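Local coordinates for F-BAR domain only protein 1 (PDB 5JP2) that binds an Eps15 peptide through its mu homology domain, probably acts early in clathrin-mediated endocytosis and may regulate Bmp signalling through uptake of Bmp receptors, at residues 165-168 with 169-172. Numbering follows the deposited sequence.
Sequences HCCP and ATAP. With ZN (zinc ion), chain E.
Cys167 turns two of its atoms to different tasks: its sulfur binds a zinc ion, while its carbonyl oxygen collects three donors from the turn that follows. Among these, the backbone N of Ala171 gives a nearly straight bond to Cys167 O, 2.7 Å long and nearly in line with the C=O, closing a five-residue alpha-turn. Thr170 OG1 reaches the same Cys167 O at 3.0 Å from the flank, tilted 33° out of the carbonyl plane, and Thr170 N adds a weak bond. The hydroxyl can do this because chi1 of 71° tucks it between its own backbone N and carbonyl carbon, leaving CG2 3.7 Å from Cys167 CB. With alanine in place of Thr170, Cys167 O would probably lose its flanking donor, Pro144 O a weak one, and Cys167 CB its methyl neighbour. On the metal side, His165 NE2 and Cys167 SG bind zinc at 1.8 and 1.9 Å, both shorter than usual, so the exact lengths are doubtful. SG also takes a weak hydrogen bond from Ala169 N, which may temper the charge on the thiolate. Cys166, between the two ligands, sends its sulfur the other way, to within 4.2 Å of Ala171 CB. The whole is an alpha-turn at a strand end carrying a His-X-Cys zinc site of the mu homology domain, one ligand on strand 157-166, the other just past its end. The turn starts the loop toward strand 179-184; Ser223 OG, at the start of strand 223-231, is hydrogen-bonded to His165 ND1, which probably fixes the ring's rotation, while Leu146 of strand 145-154 touches both His165 and Thr170.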
# COMPACT_ATOMS: atom_id res chain seq x y z
N HIS B 165 -1.20 -15.30 11.15
CA HIS B 165 -0.47 -16.19 10.27
C HIS B 165 -0.06 -15.38 9.05
O HIS B 165 -0.92 -14.89 8.31
CB HIS B 165 -1.36 -17.37 9.88
CG HIS B 165 -0.80 -18.23 8.81
ND1 HIS B 165 0.49 -18.70 8.83
CD2 HIS B 165 -1.35 -18.69 7.67
CE1 HIS B 165 0.71 -19.41 7.74
NE2 HIS B 165 -0.40 -19.42 7.02
N CYS B 166 1.24 -15.30 8.81
CA CYS B 166 1.78 -14.60 7.65
C CYS B 166 2.16 -15.69 6.66
O CYS B 166 3.08 -16.46 6.91
CB CYS B 166 2.98 -13.75 8.04
SG CYS B 166 3.74 -12.90 6.71
N CYS B 167 1.50 -15.70 5.52
CA CYS B 167 1.52 -16.96 4.83
C CYS B 167 2.18 -16.82 3.48
O CYS B 167 2.01 -15.80 2.81
CB CYS B 167 0.09 -17.48 4.65
SG CYS B 167 -0.05 -19.17 4.05
N PRO B 168 2.93 -17.83 3.05
CA PRO B 168 3.57 -17.75 1.73
C PRO B 168 2.58 -17.77 0.59
O PRO B 168 2.82 -17.15 -0.44
CB PRO B 168 4.46 -19.00 1.71
CG PRO B 168 4.61 -19.40 3.17
CD PRO B 168 3.34 -19.01 3.82
N ALA B 169 1.44 -18.44 0.76
CA ALA B 169 0.41 -18.45 -0.27
C ALA B 169 -0.27 -17.09 -0.38
O ALA B 169 -0.84 -16.76 -1.42
CB ALA B 169 -0.61 -19.53 0.03
N THR B 170 -0.29 -16.33 0.71
CA THR B 170 -0.99 -15.06 0.76
C THR B 170 -0.05 -13.88 0.57
O THR B 170 -0.37 -12.94 -0.15
CB THR B 170 -1.73 -14.94 2.08
OG1 THR B 170 -0.79 -14.75 3.13
CG2 THR B 170 -2.49 -16.19 2.34
N ALA B 171 0.96 -13.88 1.24
CA ALA B 171 1.75 -12.67 1.38
C ALA B 171 2.72 -12.48 0.22
O ALA B 171 3.23 -13.45 -0.35
CB ALA B 171 2.53 -12.71 2.69
N PRO B 172 2.99 -11.22 -0.11
CA PRO B 172 4.08 -10.92 -1.04
C PRO B 172 5.42 -11.26 -0.42
O PRO B 172 5.54 -11.51 0.78
CB PRO B 172 3.94 -9.41 -1.26
CG PRO B 172 3.38 -8.92 0.00
CD PRO B 172 2.43 -10.00 0.48
ZN ZN E . -0.81 -20.23 5.48